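Local coordinates for fat acid-binding protein (Eubacterium ventriosum, PDB 3NYI) that probably binds fatty acids, as a DegV-family lipid-binding protein that holds a molecule of stearic acid, at residues 234-244 with 282-292; 27-35 with 41-51. All coordinates share one frame; numbering follows the deposited sequence.

Interaction 1: residues 234-244 with 282-292. With STE (stearic acid), chain C.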
loop_
_atom_site.group_PDB
_atom_site.type_symbol
_atom_site.label_atom_id
_atom_site.label_comp_id
_atom_site.label_asym_id
_atom_site.label_seq_id
_atom_site.Cartn_x
_atom_site.Cartn_y
_atom_site.Cartn_z
ATOM N N ASP A 234 4.830 -4.689 21.359
ATOM C CA ASP A 234 4.923 -6.143 21.223
ATOM C C ASP A 234 3.750 -6.697 20.429
ATOM O O ASP A 234 3.815 -7.813 19.913
ATOM C CB ASP A 234 4.922 -6.818 22.595
ATOM C CG ASP A 234 6.165 -6.511 23.410
ATOM O OD1 ASP A 234 7.232 -6.255 22.810
ATOM O OD2 ASP A 234 6.064 -6.544 24.657
ATOM N N ASN A 235 2.667 -5.932 20.350
ATOM C CA ASN A 235 1.463 -6.422 19.702
ATOM C C ASN A 235 1.354 -6.053 18.226
ATOM O O ASN A 235 0.322 -6.302 17.620
ATOM C CB ASN A 235 0.216 -5.995 20.474
ATOM C CG ASN A 235 0.110 -6.686 21.842
ATOM O OD1 ASN A 235 0.722 -7.740 22.082
ATOM N ND2 ASN A 235 -0.666 -6.100 22.735
ATOM N N PHE A 236 2.420 -5.487 17.667
ATOM C CA PHE A 236 2.424 -5.042 16.255
ATOM C C PHE A 236 3.429 -5.776 15.370
ATOM O O PHE A 236 4.478 -6.220 15.839
ATOM C CB PHE A 236 2.719 -3.536 16.166
ATOM C CG PHE A 236 1.572 -2.677 16.585
ATOM C CD1 PHE A 236 0.761 -2.076 15.641
ATOM C CD2 PHE A 236 1.295 -2.481 17.938
ATOM C CE1 PHE A 236 -0.325 -1.289 16.030
ATOM C CE2 PHE A 236 0.224 -1.683 18.334
ATOM C CZ PHE A 236 -0.590 -1.103 17.389
ATOM N N ILE A 237 3.078 -5.903 14.093
ATOM C CA ILE A 237 3.997 -6.298 13.028
ATOM C C ILE A 237 4.575 -5.028 12.410
ATOM O O ILE A 237 3.859 -4.060 12.218
ATOM C CB ILE A 237 3.225 -7.044 11.914
ATOM C CG1 ILE A 237 2.649 -8.353 12.459
ATOM C CG2 ILE A 237 4.124 -7.291 10.695
ATOM C CD1 ILE A 237 3.714 -9.310 12.998
ATOM N N VAL A 238 5.865 -5.017 12.094
ATOM C CA VAL A 238 6.478 -3.822 11.526
ATOM C C VAL A 238 7.243 -4.173 10.238
ATOM O O VAL A 238 8.007 -5.143 10.212
ATOM C CB VAL A 238 7.423 -3.153 12.539
ATOM C CG1 VAL A 238 7.985 -1.869 11.983
ATOM C CG2 VAL A 238 6.694 -2.891 13.853
ATOM N N SER A 239 6.997 -3.421 9.165
ATOM C CA SER A 239 7.732 -3.616 7.904
ATOM C C SER A 239 8.133 -2.278 7.308
ATOM O O SER A 239 7.554 -1.242 7.651
ATOM C CB SER A 239 6.912 -4.400 6.877
ATOM O OG SER A 239 6.670 -5.728 7.315
ATOM N N VAL A 240 9.114 -2.307 6.405
ATOM C CA VAL A 240 9.654 -1.088 5.802
ATOM C C VAL A 240 9.345 -1.017 4.299
ATOM O O VAL A 240 9.282 -2.050 3.620
ATOM C CB VAL A 240 11.196 -0.979 6.031
ATOM C CG1 VAL A 240 11.829 -0.011 5.056
ATOM C CG2 VAL A 240 11.508 -0.573 7.488
ATOM N N GLY A 241 9.146 0.202 3.794
ATOM C CA GLY A 241 9.049 0.448 2.355
ATOM C C GLY A 241 10.117 1.435 1.896
ATOM O O GLY A 241 10.416 2.418 2.588
ATOM N N TYR A 242 10.697 1.184 0.727
ATOM C CA TYR A 242 11.744 2.050 0.196
ATOM C C TYR A 242 11.497 2.369 -1.274
ATOM O O TYR A 242 10.788 1.639 -1.969
ATOM C CB TYR A 242 13.124 1.406 0.360
ATOM C CG TYR A 242 13.226 0.031 -0.255
ATOM C CD1 TYR A 242 13.532 -0.129 -1.604
ATOM C CD2 TYR A 242 13.001 -1.107 0.507
ATOM C CE1 TYR A 242 13.621 -1.383 -2.172
ATOM C CE2 TYR A 242 13.084 -2.368 -0.052
ATOM C CZ TYR A 242 13.392 -2.501 -1.391
ATOM O OH TYR A 242 13.477 -3.755 -1.950
ATOM N N GLY A 243 12.091 3.463 -1.733
ATOM C CA GLY A 243 11.871 3.948 -3.081
ATOM C C GLY A 243 13.024 3.593 -3.994
ATOM O O GLY A 243 13.398 2.425 -4.117
ATOM N N TYR A 244 13.596 4.611 -4.623
ATOM C CA TYR A 244 14.590 4.406 -5.669
ATOM C C TYR A 244 15.878 3.783 -5.141
ATOM O O TYR A 244 16.464 2.897 -5.768
ATOM C CB TYR A 244 14.889 5.741 -6.348
ATOM C CG TYR A 244 15.922 5.657 -7.450
ATOM C CD1 TYR A 244 15.643 4.988 -8.634
ATOM C CD2 TYR A 244 17.158 6.269 -7.312
ATOM C CE1 TYR A 244 16.572 4.917 -9.653
ATOM C CE2 TYR A 244 18.100 6.206 -8.327
ATOM C CZ TYR A 244 17.797 5.529 -9.495
ATOM O OH TYR A 244 18.723 5.457 -10.508
ATOM N N PRO A 282 10.136 9.707 -6.620
ATOM C CA PRO A 282 10.950 8.495 -6.526
ATOM C C PRO A 282 11.660 8.318 -5.181
ATOM O O PRO A 282 12.375 7.326 -5.035
ATOM C CB PRO A 282 12.019 8.692 -7.626
ATOM C CG PRO A 282 11.903 10.131 -8.077
ATOM C CD PRO A 282 10.875 10.824 -7.235
ATOM N N TYR A 283 11.475 9.220 -4.217
ATOM C CA TYR A 283 12.225 9.088 -2.955
ATOM C C TYR A 283 11.415 8.885 -1.665
ATOM O O TYR A 283 11.781 9.427 -0.626
ATOM C CB TYR A 283 13.177 10.273 -2.786
ATOM C CG TYR A 283 14.012 10.495 -4.024
ATOM C CD1 TYR A 283 14.930 9.542 -4.439
ATOM C CD2 TYR A 283 13.860 11.642 -4.792
ATOM C CE1 TYR A 283 15.686 9.730 -5.583
ATOM C CE2 TYR A 283 14.614 11.841 -5.934
ATOM C CZ TYR A 283 15.524 10.884 -6.323
ATOM O OH TYR A 283 16.274 11.081 -7.459
ATOM N N PRO A 284 10.343 8.075 -1.709
ATOM C CA PRO A 284 9.638 7.831 -0.444
ATOM C C PRO A 284 10.398 6.824 0.414
ATOM O O PRO A 284 11.070 5.953 -0.134
ATOM C CB PRO A 284 8.320 7.199 -0.892
ATOM C CG PRO A 284 8.615 6.590 -2.262
ATOM C CD PRO A 284 9.924 7.143 -2.768
ATOM N N ILE A 285 10.294 6.935 1.734
ATOM C CA ILE A 285 10.895 5.936 2.611
ATOM C C ILE A 285 10.177 5.974 3.951
ATOM O O ILE A 285 9.806 7.036 4.435
ATOM C CB ILE A 285 12.405 6.166 2.794
ATOM C CG1 ILE A 285 13.023 5.033 3.622
ATOM C CG2 ILE A 285 12.685 7.540 3.405
ATOM C CD1 ILE A 285 14.529 4.895 3.445
ATOM N N GLY A 286 9.929 4.812 4.531
ATOM C CA GLY A 286 9.138 4.791 5.746
ATOM C C GLY A 286 8.859 3.397 6.228
ATOM O O GLY A 286 9.470 2.434 5.768
ATOM N N LEU A 287 7.941 3.297 7.180
ATOM C CA LEU A 287 7.597 2.014 7.759
ATOM C C LEU A 287 6.099 1.952 7.975
ATOM O O LEU A 287 5.438 2.983 8.114
ATOM C CB LEU A 287 8.347 1.782 9.085
ATOM C CG LEU A 287 7.972 2.674 10.269
ATOM C CD1 LEU A 287 8.191 1.941 11.581
ATOM C CD2 LEU A 287 8.785 3.960 10.242
ATOM N N GLY A 288 5.569 0.733 7.954
ATOM C CA GLY A 288 4.172 0.478 8.240
ATOM C C GLY A 288 4.054 -0.468 9.419
ATOM O O GLY A 288 4.946 -1.292 9.674
ATOM N N VAL A 289 2.965 -0.341 10.162
ATOM C CA VAL A 289 2.738 -1.230 11.292
ATOM C C VAL A 289 1.285 -1.646 11.280
ATOM O O VAL A 289 0.431 -0.943 10.732
ATOM C CB VAL A 289 3.072 -0.555 12.655
ATOM C CG1 VAL A 289 4.443 0.088 12.590
ATOM C CG2 VAL A 289 1.989 0.479 13.026
ATOM N N ILE A 290 1.002 -2.789 11.879
ATOM C CA ILE A 290 -0.376 -3.229 12.037
ATOM C C ILE A 290 -0.445 -4.156 13.230
ATOM O O ILE A 290 0.554 -4.796 13.575
ATOM C CB ILE A 290 -0.897 -3.960 10.762
ATOM C CG1 ILE A 290 -2.432 -4.017 10.743
ATOM C CG2 ILE A 290 -0.307 -5.361 10.682
ATOM C CD1 ILE A 290 -3.042 -4.452 9.359
ATOM N N ARG A 291 -1.615 -4.239 13.860
ATOM C CA ARG A 291 -1.781 -5.106 15.025
ATOM C C ARG A 291 -1.724 -6.560 14.583
ATOM O O ARG A 291 -2.198 -6.897 13.503
ATOM C CB ARG A 291 -3.129 -4.866 15.720
ATOM C CG ARG A 291 -3.154 -3.720 16.708
ATOM C CD ARG A 291 -2.362 -4.060 17.948
ATOM N NE ARG A 291 -3.003 -5.107 18.734
ATOM C CZ ARG A 291 -3.826 -4.877 19.754
ATOM N NH1 ARG A 291 -4.131 -3.633 20.108
ATOM N NH2 ARG A 291 -4.353 -5.897 20.410
ATOM N N LYS A 292 -1.147 -7.421 15.418
ATOM C CA LYS A 292 -1.241 -8.863 15.173
ATOM C C LYS A 292 -2.653 -9.318 15.507
ATOM O O LYS A 292 -3.131 -9.089 16.619
ATOM C CB LYS A 292 -0.246 -9.643 16.036
ATOM C CG LYS A 292 1.186 -9.182 15.943
ATOM C CD LYS A 292 1.918 -9.648 17.215
ATOM C CE LYS A 292 3.420 -9.547 17.087
ATOM N NZ LYS A 292 4.079 -10.155 18.281
HETATM C C1 STE C . -5.493 5.822 -9.426
HETATM O O1 STE C . -6.632 5.517 -9.249
HETATM O O2 STE C . -5.211 6.524 -10.353
HETATM C C2 STE C . -4.439 5.502 -8.341
HETATM C C3 STE C . -4.175 6.746 -7.454
HETATM C C4 STE C . -3.039 6.447 -6.445
HETATM C C5 STE C . -2.920 7.569 -5.389
HETATM C C6 STE C . -1.743 7.269 -4.433
HETATM C C7 STE C . -1.532 8.427 -3.424
HETATM C C8 STE C . -0.449 7.994 -2.403
HETATM C C9 STE C . -0.168 9.115 -1.377
HETATM C C10 STE C . 0.985 8.658 -0.441
HETATM C C11 STE C . 0.423 7.657 0.570
HETATM C C12 STE C . 1.215 6.334 0.704
HETATM C C13 STE C . 2.695 6.418 0.298
HETATM C C14 STE C . 3.501 5.704 1.417
HETATM C C15 STE C . 4.935 5.369 0.946
HETATM C C16 STE C . 5.790 5.013 2.188
HETATM C C17 STE C . 5.647 3.509 2.507
HETATM C C18 STE C . 6.621 3.090 3.632
#

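Interaction 2: residues 27-35 with 41-51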
loop_
_atom_site.group_PDB
_atom_site.type_symbol
_atom_site.label_atom_id
_atom_site.label_comp_id
_atom_site.label_asym_id
_atom_site.label_seq_id
_atom_site.Cartn_x
_atom_site.Cartn_y
_atom_site.Cartn_z
ATOM N N ILE A 27 -2.797 -10.530 -8.342
ATOM C CA ILE A 27 -2.779 -9.070 -8.447
ATOM C C ILE A 27 -3.527 -8.551 -9.665
ATOM O O ILE A 27 -3.347 -9.050 -10.777
ATOM C CB ILE A 27 -1.346 -8.527 -8.470
ATOM C CG1 ILE A 27 -0.645 -8.869 -7.153
ATOM C CG2 ILE A 27 -1.346 -7.006 -8.702
ATOM C CD1 ILE A 27 -1.373 -8.321 -5.910
ATOM N N VAL A 28 -4.390 -7.559 -9.444
ATOM C CA VAL A 28 -5.015 -6.810 -10.541
ATOM C C VAL A 28 -4.291 -5.470 -10.673
ATOM O O VAL A 28 -4.327 -4.630 -9.762
ATOM C CB VAL A 28 -6.520 -6.592 -10.297
ATOM C CG1 VAL A 28 -7.161 -5.732 -11.430
ATOM C CG2 VAL A 28 -7.227 -7.927 -10.167
ATOM N N PRO A 29 -3.616 -5.264 -11.807
ATOM C CA PRO A 29 -2.742 -4.089 -11.962
ATOM C C PRO A 29 -3.451 -2.751 -12.194
ATOM O O PRO A 29 -4.427 -2.666 -12.959
ATOM C CB PRO A 29 -1.909 -4.420 -13.210
ATOM C CG PRO A 29 -2.554 -5.591 -13.864
ATOM C CD PRO A 29 -3.640 -6.134 -13.000
ATOM N N LEU A 30 -2.928 -1.699 -11.568
ATOM C CA LEU A 30 -3.228 -0.341 -12.014
ATOM C C LEU A 30 -2.344 -0.045 -13.224
ATOM O O LEU A 30 -1.484 -0.856 -13.570
ATOM C CB LEU A 30 -3.010 0.675 -10.884
ATOM C CG LEU A 30 -4.235 0.782 -9.963
ATOM C CD1 LEU A 30 -4.300 -0.368 -8.932
ATOM C CD2 LEU A 30 -4.273 2.138 -9.248
ATOM N N SER A 31 -2.551 1.100 -13.869
ATOM C CA SER A 31 -1.709 1.480 -15.004
ATOM C C SER A 31 -1.025 2.816 -14.766
ATOM O O SER A 31 -1.468 3.627 -13.942
ATOM C CB SER A 31 -2.524 1.519 -16.308
ATOM O OG SER A 31 -3.015 0.218 -16.599
ATOM N N VAL A 32 0.075 3.026 -15.475
ATOM C CA VAL A 32 0.772 4.304 -15.450
ATOM C C VAL A 32 0.978 4.825 -16.878
ATOM O O VAL A 32 1.104 4.035 -17.815
ATOM C CB VAL A 32 2.111 4.192 -14.709
ATOM C CG1 VAL A 32 2.994 3.127 -15.348
ATOM C CG2 VAL A 32 2.816 5.525 -14.684
ATOM N N SER A 33 0.967 6.148 -17.041
ATOM C CA SER A 33 1.234 6.772 -18.335
ATOM C C SER A 33 2.214 7.917 -18.152
ATOM O O SER A 33 2.123 8.671 -17.188
ATOM C CB SER A 33 -0.039 7.310 -18.996
ATOM O OG SER A 33 0.278 8.019 -20.197
ATOM N N PHE A 34 3.152 8.041 -19.082
ATOM C CA PHE A 34 4.117 9.128 -19.041
ATOM C C PHE A 34 3.726 10.303 -19.925
ATOM O O PHE A 34 4.114 11.437 -19.661
ATOM C CB PHE A 34 5.509 8.600 -19.386
ATOM C CG PHE A 34 5.954 7.511 -18.468
ATOM C CD1 PHE A 34 6.399 7.813 -17.190
ATOM C CD2 PHE A 34 5.861 6.182 -18.848
ATOM C CE1 PHE A 34 6.781 6.814 -16.321
ATOM C CE2 PHE A 34 6.239 5.175 -17.981
ATOM C CZ PHE A 34 6.697 5.492 -16.710
ATOM N N ASP A 35 2.943 10.036 -20.963
ATOM C CA ASP A 35 2.531 11.092 -21.881
ATOM C C ASP A 35 1.051 11.429 -21.766
ATOM O O ASP A 35 0.572 12.358 -22.412
ATOM C CB ASP A 35 2.881 10.731 -23.331
ATOM C CG ASP A 35 2.224 9.441 -23.795
ATOM O OD1 ASP A 35 1.295 8.944 -23.115
ATOM O OD2 ASP A 35 2.637 8.925 -24.855
ATOM N N ARG A 41 0.237 -1.360 -17.838
ATOM C CA ARG A 41 -0.150 -2.054 -16.623
ATOM C C ARG A 41 1.036 -2.320 -15.706
ATOM O O ARG A 41 2.049 -2.898 -16.111
ATOM C CB ARG A 41 -0.919 -3.338 -16.942
ATOM C CG ARG A 41 -2.290 -3.074 -17.547
ATOM C CD ARG A 41 -2.889 -4.345 -18.117
ATOM N NE ARG A 41 -1.935 -4.989 -19.008
ATOM C CZ ARG A 41 -2.062 -6.220 -19.491
ATOM N NH1 ARG A 41 -3.113 -6.964 -19.164
ATOM N NH2 ARG A 41 -1.131 -6.702 -20.303
ATOM N N ASP A 42 0.878 -1.859 -14.468
ATOM C CA ASP A 42 1.879 -1.942 -13.408
ATOM C C ASP A 42 2.459 -3.349 -13.291
ATOM O O ASP A 42 1.743 -4.309 -13.035
ATOM C CB ASP A 42 1.188 -1.503 -12.094
ATOM C CG ASP A 42 2.086 -1.580 -10.864
ATOM O OD1 ASP A 42 3.295 -1.885 -10.994
ATOM O OD2 ASP A 42 1.545 -1.322 -9.747
ATOM N N GLY A 43 3.763 -3.473 -13.481
ATOM C CA GLY A 43 4.407 -4.757 -13.292
ATOM C C GLY A 43 4.244 -5.716 -14.462
ATOM O O GLY A 43 5.022 -6.657 -14.596
ATOM N N VAL A 44 3.235 -5.489 -15.300
ATOM C CA VAL A 44 2.966 -6.382 -16.429
ATOM C C VAL A 44 3.537 -5.817 -17.728
ATOM O O VAL A 44 4.325 -6.486 -18.401
ATOM C CB VAL A 44 1.453 -6.672 -16.606
ATOM C CG1 VAL A 44 1.205 -7.500 -17.869
ATOM C CG2 VAL A 44 0.883 -7.374 -15.374
ATOM N N ASP A 45 3.149 -4.591 -18.074
ATOM C CA ASP A 45 3.628 -3.945 -19.303
ATOM C C ASP A 45 4.870 -3.090 -19.054
ATOM O O ASP A 45 5.478 -2.567 -19.985
ATOM C CB ASP A 45 2.527 -3.082 -19.940
ATOM C CG ASP A 45 1.275 -3.878 -20.262
ATOM O OD1 ASP A 45 1.396 -5.031 -20.741
ATOM O OD2 ASP A 45 0.169 -3.351 -20.035
ATOM N N ILE A 46 5.240 -2.937 -17.790
ATOM C CA ILE A 46 6.374 -2.102 -17.416
ATOM C C ILE A 46 6.791 -2.496 -16.014
ATOM O O ILE A 46 5.972 -2.999 -15.250
ATOM C CB ILE A 46 6.021 -0.595 -17.435
ATOM C CG1 ILE A 46 7.279 0.247 -17.210
ATOM C CG2 ILE A 46 4.945 -0.264 -16.390
ATOM C CD1 ILE A 46 7.028 1.728 -17.198
ATOM N N THR A 47 8.057 -2.285 -15.674
ATOM C CA THR A 47 8.541 -2.697 -14.356
ATOM C C THR A 47 8.681 -1.526 -13.400
ATOM O O THR A 47 8.832 -0.367 -13.806
ATOM C CB THR A 47 9.905 -3.407 -14.424
ATOM O OG1 THR A 47 10.943 -2.427 -14.539
ATOM C CG2 THR A 47 9.958 -4.372 -15.601
ATOM N N ARG A 48 8.658 -1.854 -12.116
ATOM C CA ARG A 48 8.756 -0.859 -11.074
ATOM C C ARG A 48 10.054 -0.064 -11.208
ATOM O O ARG A 48 10.053 1.167 -11.155
ATOM C CB ARG A 48 8.678 -1.559 -9.721
ATOM C CG ARG A 48 8.755 -0.638 -8.554
ATOM C CD ARG A 48 10.089 -0.764 -7.904
ATOM N NE ARG A 48 10.089 -0.123 -6.600
ATOM C CZ ARG A 48 11.189 0.284 -5.987
ATOM N NH1 ARG A 48 12.358 0.111 -6.582
ATOM N NH2 ARG A 48 11.119 0.865 -4.794
ATOM N N ASP A 49 11.166 -0.764 -11.406
ATOM C CA ASP A 49 12.449 -0.081 -11.519
ATOM C C ASP A 49 12.520 0.887 -12.710
ATOM O O ASP A 49 13.078 1.978 -12.580
ATOM C CB ASP A 49 13.607 -1.088 -11.521
ATOM C CG ASP A 49 13.851 -1.697 -10.141
ATOM O OD1 ASP A 49 13.126 -1.341 -9.186
ATOM O OD2 ASP A 49 14.764 -2.535 -10.005
ATOM N N GLU A 50 11.945 0.501 -13.852
ATOM C CA GLU A 50 11.951 1.358 -15.041
ATOM C C GLU A 50 11.212 2.658 -14.778
ATOM O O GLU A 50 11.640 3.730 -15.203
ATOM C CB GLU A 50 11.251 0.688 -16.215
ATOM C CG GLU A 50 11.784 -0.645 -16.651
ATOM C CD GLU A 50 10.998 -1.174 -17.833
ATOM O OE1 GLU A 50 10.159 -2.078 -17.641
ATOM O OE2 GLU A 50 11.201 -0.658 -18.952
ATOM N N CYS A 51 10.069 2.551 -14.110
ATOM C CA CYS A 51 9.269 3.727 -13.818
ATOM C C CYS A 51 10.033 4.714 -12.939
ATOM O O CYS A 51 10.024 5.915 -13.198
ATOM C CB CYS A 51 7.949 3.323 -13.153
ATOM S SG CYS A 51 6.803 4.687 -12.915
#

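Interaction 1: residues 234-244 with 282-292
Ile237 N donates to Ile290 O at 2.8 Å, as short as the bond from Gly288 N to Ser239 O. Both belong to an antiparallel pairing of strands 236-242 and 285-291, neighbours inside a mixed sheet of the DegV fold. Ile237 with Ile290, Ser239 with Gly288 and Gly241 with Gly286 are hydrogen-bonded pairs, each with two bonds. On one face Val238 lies beside Val289, CG2 against CG1 at 3.9 Å, while Val238 CG1 meets Leu287 CD1. Helices 213-231 and 246-260 cover this face at Leu287. On the other face Ile237 and Ser239 pack on helix 128-143.

At the Phe236 end, the bend of Arg291 at chi2 (-71°) puts CD over one face of the Phe236 ring, a CH-pi contact with CD 3.7 Å from the ring centroid. A second bend, at chi3 (-69°), turns NE and the guanidinium toward Asn235. The guanidinium has Asn235 CB over one face, and NE bonds to Thr295. Lys292 is extended beyond CG and crosses Ile237 at about a right angle. Its NZ reaches Asp234 O at 2.9 Å, nearly along the C=O axis, in the 3-10 segment that leads into strand 236-242.

The stearic acid tail ends against the glycine pair. Its C18 lies 3.4 Å from Gly286 C, and a CB on Gly241 would clash with that methyl.

Interaction 2: residues 27-35 with 41-51
Asp42 N donates to Leu30 O at 2.7 Å. The bond is nearly straight and follows the non-hydrogen-bonded pair of Ser31 with Arg41. The Ser31 and Arg41 side chains share a face of the sheet, with Ser31 OG 3.5 Å from Arg41 CG. Pro29 lies alongside Arg41, and its CG also meets Val44 CG2. The Asp42 side chain comes close to Leu30 O through CB. Its OD2 bonds to Ser11, which also receives Leu30 N.

Arg41 grips Asp45 side-on. NE meets OD2 at 2.9 Å and NH2 meets OD1, both with the partner in the guanidinium plane. Arg41 N also donates to Asp45 OD2, from the same face of the carboxylate as NE. This salt bridge orients the two groups, while Arg41 O closes the turn by accepting from Val44 N and Asp45 N.

Ile46 is fully extended. With CG1 opposite the backbone N (chi1 -173°), CD1 runs to the edge of the Phe34 ring, 3.6 Å from CE2. CG2 is left to touch Val32 CG1 at 4.0 Å. Phe34 CG lies beside its own backbone N (chi1 -58°), which carries the ring toward 41-51. Cys51 SG also meets it at the edge, 3.9 Å from CZ, a sulfur-aromatic contact. Arg54 adds a cation-pi interaction. With an alanine here in place of Phe34, Ile46 CD1 and Cys51 SG would probably face a gap, and Arg54 would lose its aromatic mate.

Thr47 is the N-cap of helix 48-57. Its N bonds to Glu50 OE1, which fits a capping box, though Glu50 is poorly ordered and the reciprocal bond is doubtful. The whole is a beta-hairpin that leads through a turn into helix 48-57, beside the stearic acid that touches Leu30.

From the N terminus, interaction 2 closes first. It shuts the short loop of residues 36-40 and ties strand 25-33 to the start of helix 48-57, on the sheet of strand 25-33. Interaction 1 follows much later. It closes a longer excursion that holds helix 246-260, strand 270-271 and helix 274-280, within the sheet that contains 236-242 and 285-291. The loops are in series and do not cross. The centres of the two contacts are about 22 Å apart, yet they touch where Arg48 NH2 probably donates to Gly243 O, at 2.8 Å. The stearic acid runs between the two contacts and is hydrogen-bonded by Ser97 and Thr65.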